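Local coordinates for protein cytosolic phospholipase A2 delta (Homo sapiens, PDB 5IZ5) that hydrolyses glycerophospholipids at the sn-2 position in a calcium-dependent manner, with a preference for releasing linoleic acid, at residues G242-P247 with M259-P264; L313-D318 with T806-R811; R414-R419 with W432-E437; L479-W484 with S638-K643. The protein carries 3 engineered substitutions. All blocks are in the same frame, centred on the assembly; numbering follows the deposited sequence.

Contact 1: residues G242-P247 with M259-P264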
loop_
_atom_site.group_PDB
_atom_site.type_symbol
_atom_site.label_atom_id
_atom_site.label_comp_id
_atom_site.label_asym_id
_atom_site.label_seq_id
_atom_site.Cartn_x
_atom_site.Cartn_y
_atom_site.Cartn_z
ATOM N N GLY B 242 46.378 -2.109 -6.580
ATOM C CA GLY B 242 45.834 -0.787 -6.368
ATOM C C GLY B 242 44.460 -0.624 -6.993
ATOM O O GLY B 242 44.130 -1.293 -7.975
ATOM N N TYR B 243 43.658 0.262 -6.417
ATOM C CA TYR B 243 42.342 0.566 -6.967
ATOM C C TYR B 243 42.402 1.814 -7.830
ATOM O O TYR B 243 43.240 2.694 -7.622
ATOM C CB TYR B 243 41.302 0.739 -5.853
ATOM C CG TYR B 243 41.486 2.005 -5.050
ATOM C CD1 TYR B 243 40.997 3.225 -5.509
ATOM C CD2 TYR B 243 42.160 1.984 -3.836
ATOM C CE1 TYR B 243 41.176 4.391 -4.781
ATOM C CE2 TYR B 243 42.344 3.140 -3.101
ATOM C CZ TYR B 243 41.849 4.340 -3.578
ATOM O OH TYR B 243 42.030 5.492 -2.854
ATOM N N LEU B 244 41.513 1.878 -8.810
ATOM C CA LEU B 244 41.389 3.042 -9.661
ATOM C C LEU B 244 40.088 3.760 -9.366
ATOM O O LEU B 244 39.083 3.124 -9.067
ATOM C CB LEU B 244 41.452 2.629 -11.125
ATOM C CG LEU B 244 40.213 2.511 -12.016
ATOM C CD1 LEU B 244 40.682 2.227 -13.432
ATOM C CD2 LEU B 244 39.247 1.421 -11.573
ATOM N N THR B 245 40.113 5.083 -9.466
ATOM C CA THR B 245 38.913 5.891 -9.264
ATOM C C THR B 245 38.665 6.815 -10.441
ATOM O O THR B 245 39.593 7.423 -10.959
ATOM C CB THR B 245 38.938 6.722 -7.967
ATOM O OG1 THR B 245 37.827 7.627 -7.979
ATOM C CG2 THR B 245 40.207 7.534 -7.810
ATOM N N VAL B 246 37.402 6.906 -10.846
ATOM C CA VAL B 246 36.970 7.824 -11.883
ATOM C C VAL B 246 35.976 8.802 -11.254
ATOM O O VAL B 246 34.902 8.389 -10.807
ATOM C CB VAL B 246 36.297 7.071 -13.039
ATOM C CG1 VAL B 246 35.785 8.048 -14.089
ATOM C CG2 VAL B 246 37.276 6.090 -13.662
ATOM N N PRO B 247 36.334 10.101 -11.197
ATOM C CA PRO B 247 35.445 11.060 -10.543
ATOM C C PRO B 247 34.158 11.266 -11.327
ATOM O O PRO B 247 34.147 11.150 -12.555
ATOM C CB PRO B 247 36.269 12.350 -10.510
ATOM C CG PRO B 247 37.216 12.221 -11.646
ATOM C CD PRO B 247 37.523 10.756 -11.776
ATOM N N MET B 259 40.095 2.241 -18.754
ATOM C CA MET B 259 41.242 2.068 -17.882
ATOM C C MET B 259 41.505 0.611 -17.581
ATOM O O MET B 259 40.619 -0.249 -17.668
ATOM C CB MET B 259 41.103 2.871 -16.592
ATOM C CG MET B 259 41.821 4.215 -16.624
ATOM S SD MET B 259 41.836 5.080 -15.038
ATOM C CE MET B 259 42.377 6.715 -15.529
ATOM N N ASP B 260 42.756 0.362 -17.229
ATOM C CA ASP B 260 43.224 -0.971 -16.955
ATOM C C ASP B 260 43.334 -1.138 -15.445
ATOM O O ASP B 260 44.130 -0.465 -14.798
ATOM C CB ASP B 260 44.565 -1.193 -17.652
ATOM C CG ASP B 260 44.468 -1.054 -19.168
ATOM O OD1 ASP B 260 45.398 -0.485 -19.773
ATOM O OD2 ASP B 260 43.460 -1.496 -19.759
ATOM N N VAL B 261 42.511 -2.027 -14.891
ATOM C CA VAL B 261 42.488 -2.278 -13.455
ATOM C C VAL B 261 43.601 -3.273 -13.184
ATOM O O VAL B 261 43.590 -4.362 -13.748
ATOM C CB VAL B 261 41.138 -2.876 -12.992
ATOM C CG1 VAL B 261 41.106 -3.058 -11.478
ATOM C CG2 VAL B 261 39.988 -1.989 -13.421
ATOM N N PRO B 262 44.560 -2.914 -12.318
ATOM C CA PRO B 262 45.655 -3.837 -12.066
ATOM C C PRO B 262 45.199 -5.067 -11.295
ATOM O O PRO B 262 44.332 -4.962 -10.421
ATOM C CB PRO B 262 46.615 -3.010 -11.216
ATOM C CG PRO B 262 45.736 -2.064 -10.489
ATOM C CD PRO B 262 44.637 -1.725 -11.453
ATOM N N ALA B 263 45.773 -6.219 -11.636
ATOM C CA ALA B 263 45.507 -7.471 -10.939
ATOM C C ALA B 263 46.665 -7.782 -10.009
ATOM O O ALA B 263 47.772 -7.286 -10.223
ATOM C CB ALA B 263 45.340 -8.596 -11.943
ATOM N N PRO B 264 46.419 -8.597 -8.968
ATOM C CA PRO B 264 47.529 -9.136 -8.188
ATOM C C PRO B 264 48.271 -10.188 -9.019
ATOM O O PRO B 264 47.638 -11.115 -9.534
ATOM C CB PRO B 264 46.843 -9.805 -6.993
ATOM C CG PRO B 264 45.486 -10.150 -7.485
ATOM C CD PRO B 264 45.119 -9.131 -8.522
HETATM O O HOH W 1 42.941 -3.764 -8.519
#

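Contact 2: residues L313-D318 with T806-R811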
loop_
_atom_site.group_PDB
_atom_site.type_symbol
_atom_site.label_atom_id
_atom_site.label_comp_id
_atom_site.label_asym_id
_atom_site.label_seq_id
_atom_site.Cartn_x
_atom_site.Cartn_y
_atom_site.Cartn_z
ATOM N N LEU B 313 -35.297 4.720 -14.712
ATOM C CA LEU B 313 -36.100 5.860 -14.265
ATOM C C LEU B 313 -37.196 6.243 -15.265
ATOM O O LEU B 313 -37.942 7.193 -15.023
ATOM C CB LEU B 313 -35.188 7.062 -13.978
ATOM C CG LEU B 313 -34.604 7.223 -12.565
ATOM C CD1 LEU B 313 -34.427 5.906 -11.829
ATOM C CD2 LEU B 313 -33.281 7.973 -12.618
ATOM N N GLN B 314 -37.299 5.505 -16.373
ATOM C CA GLN B 314 -38.259 5.806 -17.432
ATOM C C GLN B 314 -38.156 7.277 -17.825
ATOM O O GLN B 314 -39.152 7.995 -17.830
ATOM C CB GLN B 314 -39.686 5.446 -16.986
ATOM C CG GLN B 314 -39.910 3.961 -16.731
ATOM C CD GLN B 314 -39.894 3.135 -18.009
ATOM O OE1 GLN B 314 -38.832 2.881 -18.586
ATOM N NE2 GLN B 314 -41.074 2.712 -18.460
ATOM N N LEU B 315 -36.937 7.715 -18.139
ATOM C CA LEU B 315 -36.657 9.120 -18.412
ATOM C C LEU B 315 -37.164 9.547 -19.780
ATOM O O LEU B 315 -36.964 8.849 -20.783
ATOM C CB LEU B 315 -35.151 9.417 -18.327
ATOM C CG LEU B 315 -34.451 9.260 -16.976
ATOM C CD1 LEU B 315 -32.958 9.520 -17.127
ATOM C CD2 LEU B 315 -35.046 10.190 -15.927
ATOM N N ASP B 316 -37.796 10.720 -19.792
ATOM C CA ASP B 316 -38.241 11.398 -21.005
ATOM C C ASP B 316 -37.178 11.329 -22.106
ATOM O O ASP B 316 -37.360 10.656 -23.126
ATOM C CB ASP B 316 -38.589 12.869 -20.669
ATOM C CG ASP B 316 -37.812 13.402 -19.453
ATOM O OD1 ASP B 316 -38.155 13.032 -18.305
ATOM O OD2 ASP B 316 -36.858 14.183 -19.644
ATOM N N ARG B 317 -36.057 12.003 -21.882
ATOM C CA ARG B 317 -35.027 12.128 -22.907
ATOM C C ARG B 317 -33.737 11.370 -22.592
ATOM O O ARG B 317 -33.620 10.648 -21.590
ATOM C CB ARG B 317 -34.738 13.613 -23.178
ATOM C CG ARG B 317 -34.613 13.925 -24.671
ATOM C CD ARG B 317 -35.301 15.213 -25.067
ATOM N NE ARG B 317 -34.424 16.388 -25.062
ATOM C CZ ARG B 317 -34.830 17.654 -24.922
ATOM N NH1 ARG B 317 -36.115 17.955 -24.737
ATOM N NH2 ARG B 317 -33.933 18.635 -24.946
ATOM N N ASP B 318 -32.785 11.507 -23.505
ATOM C CA ASP B 318 -31.469 10.920 -23.348
ATOM C C ASP B 318 -30.583 11.828 -22.517
ATOM O O ASP B 318 -30.605 13.053 -22.673
ATOM C CB ASP B 318 -30.840 10.678 -24.712
ATOM C CG ASP B 318 -31.597 9.653 -25.514
ATOM O OD1 ASP B 318 -31.718 9.848 -26.742
ATOM O OD2 ASP B 318 -32.087 8.668 -24.912
ATOM N N THR B 806 -32.532 12.092 -7.371
ATOM C CA THR B 806 -31.911 13.226 -6.694
ATOM C C THR B 806 -30.484 13.446 -7.191
ATOM O O THR B 806 -30.083 14.580 -7.452
ATOM C CB THR B 806 -31.874 13.024 -5.173
ATOM O OG1 THR B 806 -33.173 12.641 -4.711
ATOM C CG2 THR B 806 -31.442 14.301 -4.472
ATOM N N ALA B 807 -29.726 12.359 -7.330
ATOM C CA ALA B 807 -28.367 12.424 -7.860
ATOM C C ALA B 807 -28.380 13.053 -9.245
ATOM O O ALA B 807 -27.516 13.865 -9.575
ATOM C CB ALA B 807 -27.747 11.034 -7.916
ATOM N N LEU B 808 -29.371 12.666 -10.047
ATOM C CA LEU B 808 -29.542 13.205 -11.389
ATOM C C LEU B 808 -29.798 14.715 -11.346
ATOM O O LEU B 808 -29.134 15.475 -12.039
ATOM C CB LEU B 808 -30.692 12.485 -12.103
ATOM C CG LEU B 808 -30.790 12.634 -13.616
ATOM C CD1 LEU B 808 -29.534 12.117 -14.297
ATOM C CD2 LEU B 808 -32.010 11.883 -14.126
ATOM N N LYS B 809 -30.732 15.149 -10.506
ATOM C CA LYS B 809 -31.055 16.575 -10.373
ATOM C C LYS B 809 -29.832 17.391 -9.991
ATOM O O LYS B 809 -29.558 18.422 -10.595
ATOM C CB LYS B 809 -32.153 16.779 -9.327
ATOM C CG LYS B 809 -33.518 16.308 -9.804
ATOM C CD LYS B 809 -34.575 16.346 -8.712
ATOM C CE LYS B 809 -35.628 15.262 -8.918
ATOM N NZ LYS B 809 -36.682 15.312 -7.869
ATOM N N HIS B 810 -29.097 16.909 -8.993
ATOM C CA HIS B 810 -27.879 17.558 -8.524
ATOM C C HIS B 810 -26.857 17.769 -9.641
ATOM O O HIS B 810 -26.152 18.775 -9.646
ATOM C CB HIS B 810 -27.279 16.753 -7.364
ATOM C CG HIS B 810 -25.863 17.110 -7.038
ATOM N ND1 HIS B 810 -24.820 16.207 -7.110
ATOM C CD2 HIS B 810 -25.319 18.282 -6.638
ATOM C CE1 HIS B 810 -23.696 16.810 -6.766
ATOM N NE2 HIS B 810 -23.971 18.070 -6.475
ATOM N N ARG B 811 -26.793 16.836 -10.589
ATOM C CA ARG B 811 -25.859 16.940 -11.710
ATOM C C ARG B 811 -26.422 17.733 -12.887
ATOM O O ARG B 811 -27.245 18.631 -12.710
ATOM C CB ARG B 811 -25.433 15.551 -12.184
ATOM C CG ARG B 811 -24.322 14.946 -11.365
ATOM C CD ARG B 811 -23.309 14.320 -12.280
ATOM N NE ARG B 811 -22.414 15.337 -12.822
ATOM C CZ ARG B 811 -21.400 15.083 -13.643
ATOM N NH1 ARG B 811 -21.136 13.838 -14.035
ATOM N NH2 ARG B 811 -20.650 16.085 -14.083
#

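Contact 3: residues R414-R419 with W432-E437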
loop_
_atom_site.group_PDB
_atom_site.type_symbol
_atom_site.label_atom_id
_atom_site.label_comp_id
_atom_site.label_asym_id
_atom_site.label_seq_id
_atom_site.Cartn_x
_atom_site.Cartn_y
_atom_site.Cartn_z
ATOM N N ARG B 414 6.088 -27.211 -2.104
ATOM C CA ARG B 414 6.853 -27.159 -3.330
ATOM C C ARG B 414 6.829 -25.749 -3.880
ATOM O O ARG B 414 7.878 -25.208 -4.221
ATOM C CB ARG B 414 6.303 -28.145 -4.354
ATOM C CG ARG B 414 6.835 -29.548 -4.212
ATOM C CD ARG B 414 6.515 -30.389 -5.430
ATOM N NE ARG B 414 5.090 -30.341 -5.768
ATOM C CZ ARG B 414 4.180 -31.239 -5.389
ATOM N NH1 ARG B 414 4.509 -32.297 -4.655
ATOM N NH2 ARG B 414 2.915 -31.079 -5.756
ATOM N N GLU B 415 5.648 -25.136 -3.917
ATOM C CA GLU B 415 5.539 -23.777 -4.428
ATOM C C GLU B 415 6.317 -22.786 -3.566
ATOM O O GLU B 415 7.016 -21.921 -4.097
ATOM C CB GLU B 415 4.080 -23.331 -4.577
ATOM C CG GLU B 415 3.960 -21.864 -4.986
ATOM C CD GLU B 415 2.657 -21.510 -5.695
ATOM O OE1 GLU B 415 2.545 -20.360 -6.162
ATOM O OE2 GLU B 415 1.743 -22.351 -5.782
ATOM N N LEU B 416 6.208 -22.908 -2.245
ATOM C CA LEU B 416 6.920 -21.988 -1.358
ATOM C C LEU B 416 8.443 -22.178 -1.447
ATOM O O LEU B 416 9.192 -21.213 -1.331
ATOM C CB LEU B 416 6.431 -22.135 0.090
ATOM C CG LEU B 416 4.983 -21.694 0.366
ATOM C CD1 LEU B 416 4.543 -22.138 1.752
ATOM C CD2 LEU B 416 4.798 -20.193 0.217
ATOM N N GLU B 417 8.892 -23.408 -1.668
ATOM C CA GLU B 417 10.317 -23.685 -1.883
ATOM C C GLU B 417 10.831 -23.017 -3.159
ATOM O O GLU B 417 11.896 -22.417 -3.147
ATOM C CB GLU B 417 10.578 -25.187 -1.961
ATOM C CG GLU B 417 10.450 -25.892 -0.621
ATOM C CD GLU B 417 11.721 -25.880 0.210
ATOM O OE1 GLU B 417 12.786 -25.446 -0.272
ATOM O OE2 GLU B 417 11.655 -26.332 1.368
ATOM N N LEU B 418 10.062 -23.108 -4.246
ATOM C CA LEU B 418 10.456 -22.470 -5.501
ATOM C C LEU B 418 10.512 -20.967 -5.323
ATOM O O LEU B 418 11.517 -20.354 -5.664
ATOM C CB LEU B 418 9.541 -22.865 -6.670
ATOM C CG LEU B 418 9.678 -22.066 -7.977
ATOM C CD1 LEU B 418 10.997 -22.370 -8.666
ATOM C CD2 LEU B 418 8.514 -22.350 -8.914
ATOM N N ARG B 419 9.456 -20.392 -4.751
ATOM C CA ARG B 419 9.396 -18.953 -4.499
ATOM C C ARG B 419 10.609 -18.455 -3.736
ATOM O O ARG B 419 11.182 -17.417 -4.078
ATOM C CB ARG B 419 8.127 -18.581 -3.730
ATOM C CG ARG B 419 6.866 -18.681 -4.575
ATOM C CD ARG B 419 5.610 -18.371 -3.775
ATOM N NE ARG B 419 5.585 -16.985 -3.320
ATOM C CZ ARG B 419 5.285 -15.942 -4.089
ATOM N NH1 ARG B 419 4.960 -16.105 -5.368
ATOM N NH2 ARG B 419 5.305 -14.720 -3.576
ATOM N N TRP B 432 -1.258 -18.118 3.446
ATOM C CA TRP B 432 -2.674 -17.784 3.429
ATOM C C TRP B 432 -3.184 -17.667 1.992
ATOM O O TRP B 432 -4.289 -18.119 1.687
ATOM C CB TRP B 432 -2.915 -16.507 4.220
ATOM C CG TRP B 432 -4.278 -15.927 4.086
ATOM C CD1 TRP B 432 -4.577 -14.650 3.735
ATOM C CD2 TRP B 432 -5.532 -16.592 4.305
ATOM N NE1 TRP B 432 -5.934 -14.472 3.719
ATOM C CE2 TRP B 432 -6.547 -15.648 4.065
ATOM C CE3 TRP B 432 -5.895 -17.894 4.682
ATOM C CZ2 TRP B 432 -7.903 -15.958 4.195
ATOM C CZ3 TRP B 432 -7.248 -18.204 4.807
ATOM C CH2 TRP B 432 -8.234 -17.238 4.563
ATOM N N ALA B 433 -2.348 -17.130 1.105
ATOM C CA ALA B 433 -2.688 -17.045 -0.312
ATOM C C ALA B 433 -3.015 -18.404 -0.896
ATOM O O ALA B 433 -4.029 -18.558 -1.578
ATOM C CB ALA B 433 -1.559 -16.400 -1.094
ATOM N N LEU B 434 -2.179 -19.398 -0.603
ATOM C CA LEU B 434 -2.342 -20.728 -1.191
ATOM C C LEU B 434 -3.531 -21.467 -0.588
ATOM O O LEU B 434 -4.274 -22.154 -1.283
ATOM C CB LEU B 434 -1.064 -21.554 -1.027
ATOM C CG LEU B 434 0.219 -20.962 -1.624
ATOM C CD1 LEU B 434 1.416 -21.825 -1.265
ATOM C CD2 LEU B 434 0.104 -20.810 -3.130
ATOM N N VAL B 435 -3.699 -21.321 0.718
ATOM C CA VAL B 435 -4.800 -21.939 1.430
ATOM C C VAL B 435 -6.144 -21.330 1.027
ATOM O O VAL B 435 -7.098 -22.055 0.742
ATOM C CB VAL B 435 -4.579 -21.787 2.945
ATOM C CG1 VAL B 435 -5.862 -22.036 3.728
ATOM C CG2 VAL B 435 -3.460 -22.715 3.395
ATOM N N LEU B 436 -6.201 -20.005 1.007
ATOM C CA LEU B 436 -7.395 -19.296 0.572
ATOM C C LEU B 436 -7.761 -19.705 -0.853
ATOM O O LEU B 436 -8.921 -19.994 -1.135
ATOM C CB LEU B 436 -7.178 -17.786 0.644
ATOM C CG LEU B 436 -8.313 -16.906 0.134
ATOM C CD1 LEU B 436 -9.593 -17.150 0.925
ATOM C CD2 LEU B 436 -7.909 -15.442 0.197
ATOM N N GLU B 437 -6.760 -19.761 -1.731
ATOM C CA GLU B 437 -6.972 -20.192 -3.108
ATOM C C GLU B 437 -7.598 -21.579 -3.161
ATOM O O GLU B 437 -8.533 -21.812 -3.922
ATOM C CB GLU B 437 -5.656 -20.191 -3.890
ATOM C CG GLU B 437 -5.819 -20.473 -5.375
ATOM C CD GLU B 437 -4.506 -20.434 -6.131
ATOM O OE1 GLU B 437 -3.542 -21.104 -5.706
ATOM O OE2 GLU B 437 -4.430 -19.723 -7.153
#

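Contact 4: residues L479-W484 with S638-K643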
loop_
_atom_site.group_PDB
_atom_site.type_symbol
_atom_site.label_atom_id
_atom_site.label_comp_id
_atom_site.label_asym_id
_atom_site.label_seq_id
_atom_site.Cartn_x
_atom_site.Cartn_y
_atom_site.Cartn_z
ATOM N N LEU B 479 2.429 3.367 15.708
ATOM C CA LEU B 479 1.485 2.233 15.606
ATOM C C LEU B 479 0.347 2.577 14.639
ATOM O O LEU B 479 -0.078 1.754 13.814
ATOM C CB LEU B 479 0.915 1.898 17.000
ATOM C CG LEU B 479 0.019 0.657 17.275
ATOM C CD1 LEU B 479 -1.388 0.791 16.689
ATOM C CD2 LEU B 479 0.681 -0.632 16.801
ATOM N N ASP B 480 -0.122 3.814 14.757
ATOM C CA ASP B 480 -1.248 4.332 13.983
ATOM C C ASP B 480 -0.840 5.195 12.775
ATOM O O ASP B 480 -1.669 5.939 12.248
ATOM C CB ASP B 480 -2.215 5.109 14.896
ATOM C CG ASP B 480 -1.537 6.235 15.663
ATOM O OD1 ASP B 480 -2.263 7.136 16.133
ATOM O OD2 ASP B 480 -0.294 6.222 15.811
ATOM N N PHE B 481 0.429 5.112 12.365
ATOM C CA PHE B 481 0.859 5.564 11.037
ATOM C C PHE B 481 0.286 4.623 9.991
ATOM O O PHE B 481 0.534 3.421 10.043
ATOM C CB PHE B 481 2.378 5.543 10.937
ATOM C CG PHE B 481 2.916 5.918 9.574
ATOM C CD1 PHE B 481 3.108 4.949 8.596
ATOM C CD2 PHE B 481 3.252 7.234 9.279
ATOM C CE1 PHE B 481 3.612 5.286 7.351
ATOM C CE2 PHE B 481 3.760 7.575 8.036
ATOM C CZ PHE B 481 3.940 6.600 7.072
ATOM N N LYS B 482 -0.458 5.164 9.033
ATOM C CA LYS B 482 -1.167 4.322 8.073
ATOM C C LYS B 482 -1.516 5.102 6.819
ATOM O O LYS B 482 -2.050 6.198 6.897
ATOM C CB LYS B 482 -2.438 3.749 8.720
ATOM C CG LYS B 482 -3.356 4.793 9.320
ATOM C CD LYS B 482 -4.523 4.111 10.006
ATOM C CE LYS B 482 -5.774 4.978 10.021
ATOM N NZ LYS B 482 -7.000 4.135 9.901
ATOM N N GLU B 483 -1.200 4.507 5.674
ATOM C CA GLU B 483 -1.357 5.112 4.353
ATOM C C GLU B 483 -2.191 4.205 3.463
ATOM O O GLU B 483 -1.916 3.008 3.349
ATOM C CB GLU B 483 0.017 5.330 3.713
ATOM C CG GLU B 483 0.942 6.168 4.580
ATOM C CD GLU B 483 2.362 6.225 4.055
ATOM O OE1 GLU B 483 2.915 7.336 4.005
ATOM O OE2 GLU B 483 2.926 5.163 3.709
ATOM N N TRP B 484 -3.205 4.778 2.825
ATOM C CA TRP B 484 -4.086 3.999 1.964
ATOM C C TRP B 484 -3.390 3.695 0.642
ATOM O O TRP B 484 -2.869 4.600 -0.014
ATOM C CB TRP B 484 -5.414 4.726 1.729
ATOM C CG TRP B 484 -6.231 4.852 2.987
ATOM C CD1 TRP B 484 -6.285 5.926 3.824
ATOM C CD2 TRP B 484 -7.085 3.854 3.559
ATOM N NE1 TRP B 484 -7.126 5.659 4.881
ATOM C CE2 TRP B 484 -7.631 4.393 4.742
ATOM C CE3 TRP B 484 -7.440 2.558 3.187
ATOM C CZ2 TRP B 484 -8.521 3.676 5.558
ATOM C CZ3 TRP B 484 -8.326 1.843 3.995
ATOM C CH2 TRP B 484 -8.859 2.405 5.166
ATOM N N SER B 638 11.990 13.106 6.263
ATOM C CA SER B 638 12.988 12.033 6.227
ATOM C C SER B 638 12.446 10.689 6.740
ATOM O O SER B 638 13.018 9.646 6.431
ATOM C CB SER B 638 14.251 12.438 6.994
ATOM O OG SER B 638 13.933 12.908 8.291
ATOM N N GLN B 639 11.347 10.711 7.499
ATOM C CA GLN B 639 10.722 9.487 8.016
ATOM C C GLN B 639 9.510 9.011 7.203
ATOM O O GLN B 639 8.784 8.130 7.656
ATOM C CB GLN B 639 10.288 9.682 9.471
ATOM C CG GLN B 639 11.287 10.447 10.331
ATOM C CD GLN B 639 10.875 10.502 11.795
ATOM O OE1 GLN B 639 9.774 10.957 12.127
ATOM N NE2 GLN B 639 11.757 10.041 12.681
ATOM N N LEU B 640 9.290 9.575 6.016
ATOM C CA LEU B 640 8.157 9.152 5.181
ATOM C C LEU B 640 8.482 7.932 4.318
ATOM O O LEU B 640 9.620 7.481 4.284
ATOM C CB LEU B 640 7.659 10.324 4.329
ATOM C CG LEU B 640 6.973 11.454 5.108
ATOM C CD1 LEU B 640 6.335 12.453 4.160
ATOM C CD2 LEU B 640 5.924 10.925 6.075
ATOM N N THR B 641 7.477 7.410 3.613
ATOM C CA THR B 641 7.607 6.137 2.892
ATOM C C THR B 641 8.577 6.107 1.686
ATOM O O THR B 641 9.167 5.051 1.413
ATOM C CB THR B 641 6.211 5.613 2.453
ATOM O OG1 THR B 641 5.400 5.394 3.613
ATOM C CG2 THR B 641 6.297 4.307 1.672
ATOM N N PRO B 642 8.744 7.234 0.960
ATOM C CA PRO B 642 9.584 7.190 -0.241
ATOM C C PRO B 642 10.979 6.608 -0.016
ATOM O O PRO B 642 11.491 5.914 -0.886
ATOM C CB PRO B 642 9.665 8.662 -0.654
ATOM C CG PRO B 642 8.355 9.212 -0.228
ATOM C CD PRO B 642 8.089 8.547 1.100
ATOM N N LYS B 643 11.562 6.854 1.150
ATOM C CA LYS B 643 12.900 6.360 1.442
ATOM C C LYS B 643 12.980 4.886 1.860
ATOM O O LYS B 643 14.083 4.365 1.998
ATOM C CB LYS B 643 13.638 7.319 2.384
ATOM C CG LYS B 643 14.201 6.798 3.691
ATOM C CD LYS B 643 13.179 6.785 4.811
ATOM C CE LYS B 643 13.776 6.175 6.068
ATOM N NZ LYS B 643 12.756 6.020 7.141
#

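Contact 1: residues G242-P247 with M259-P264
Leu244 reaches across to Met259 and Val261 with one methyl for each. Leu244 CD1 lies along the methionine from its root to its sulfur, 3.3 Å from Met259 CB and 3.5 Å from Met259 SD; the first value is tighter than normal carbon contact, and with Leu244 chi1 at an unusual 102° its fine detail is doubtful. The other methyl, Leu244 CD2, meets Val261 CG2 at 3.9 Å, the two side chains running at about a right angle to each other. With Val261 CG1 anti to the backbone N (chi1 -177°), it is CG2, beside that nitrogen, that is turned to the leucine.

Where segment 242-247 begins, the Pro262 ring comes up to a carbonyl: Gly242 O is 3.1 Å from Pro262 CG. No direct hydrogen bond joins the segments. One water instead donates to both Gly242 O (2.8 Å) and Pro262 O (2.6 Å), tying two carbonyls that could not bond each other.

Further out, each strand is fixed by its own sheet. Leu244 pairs through the backbone with Gly225, and Val246 with Leu223; Met259 pairs with Leu271 and Val261 with Val269. Side-chain packing between strands of two separate antiparallel sheets, as here, is consistent with a C2-type beta-sandwich.

Contact 2: residues L313-D318 with T806-R811
Leu808, on the last helix of the chain, meets Leu315 tip to tip, with Leu313 a little further off. From CB, which points at the loop 313-318, the side chain leaves with CG anti to the backbone N (chi1 -164°), beside the carbonyl carbon, and at the fork CD2 is the branch that reaches Leu315. Leu808 CD2 faces both methyls of that residue, 3.9 Å from Leu315 CD1 and also 3.9 Å from Leu315 CD2, as a single methyl set against the fork of its partner. Leu808 CD2 has a looser neighbour in Leu313 CD2, at 4.4 Å. Glu323 also touches Leu808.

What is joined here is the C-terminal helix 797-810 and the turn that follows helix 292-313, two elements almost 500 residues apart in the sequence of the phospholipase catalytic domain. Gln314, with phi 50°, breaks out of helical geometry into a left-handed conformation and redirects the chain, so that Leu313 before it and Leu315 after it both face helix 797-810. Leu313 packs on Leu801 and Leu315 on Arg805.

On the helix side, the last turn is held by backbone bonds from His810 N to Thr806 O (3.0 Å) and from Arg811 N to Ala807 O (3.2 Å). Beyond it, Arg811 NH1 bonds to Val324 O, and His810 rests on Asp671 and Pro726.

Contact 3: residues R414-R419 with W432-E437
Apolar packing comes first: Leu434 enters between Leu416 and Glu415, using one methyl for each. Leu434 CD1 lies 3.9 Å from Leu416 CG and 4.0 Å from Leu416 CD2, and the two leucine side chains lie alongside one another, pointing opposite ways. Leu416 leaves its helix at a slant, but the end of its side chain swings in.

The second methyl rests on a polar group. Leu434 CD2 is 3.5 Å from Glu415 OE2 and 3.7 Å from Glu415 CD, a van der Waals contact with the carboxylate. Glu415 gets there by extending, with CG anti to the backbone N (chi1 175°). An alanine in place of Leu434 would probably leave Leu416 without its partner and open a gap beside the Glu415 carboxylate.

The charges are settled outside the pair. Glu415 OE1 forms a salt bridge with Arg523 NH1, and Glu437 OE2 forms one with Arg523 NE; this shared arginine probably offsets any repulsion between Glu415 OE2 and Glu437 OE1, which stand 5.4 Å apart.

Helices 406-422 and 428-441, joined by a short loop, are steeply inclined, more antiparallel than parallel, and form a helical hairpin of two successive packed helices in the catalytic domain.

Contact 4: residues L479-W484 with S638-K643
Glu483 and Thr641 carry the polar part of the contact. Thr641 OG1 donates to Glu483 OE2 at 2.5 Å, very short, so the exact length is doubtful. The buried carboxylate has more partners: OE2 also takes a bond from Asn470 ND2, while OE1 meets Lys496 NZ in a salt bridge and Tyr497 OH in a hydrogen bond. Tyr497 OH is bonded to Thr641 N as well, linking acid and loop a second time. With an alanine at Glu483, Lys496 would probably lose its counter-charge and the Thr641 hydroxyl its acceptor.

The aromatic ring of Phe481 makes the remaining contacts. Having CG anti to the backbone N (chi1 177°) swings the ring toward the loop, where its edge meets Thr641: OG1 of Thr641 lies in the ring plane, 3.9 Å from Phe481 CZ. The apolar touch is Leu640 CD2, 4.4 Å from Phe481 CE2. Lys472 makes a cation-pi contact with the ring.

Strand 482-487 runs between strands 463-471 and 492-494, and the loop 638-643, following helix 631-634, packs against it.

Contact 1 stands apart, probably in a second C2-type domain; the other three belong to the catalytic domain. Contacts 1 and 2 are on opposite sides of the chain's centre, their own centres 76 Å apart. Contact 2 closes a long loop of chain within which contacts 3 and 4 follow in series; these two are the nearest pair, with centres 29 Å and nearest atoms about 16 Å apart. None touches another, and all lie away from the annotated sites. Contact 4 is related to the active-site residues only by position in the fold: its strand shares a sheet with strand 360-363, which precedes the nucleophile Ser365, and its loop leads to strand 649-650, just before Asp651, the proton acceptor by similarity.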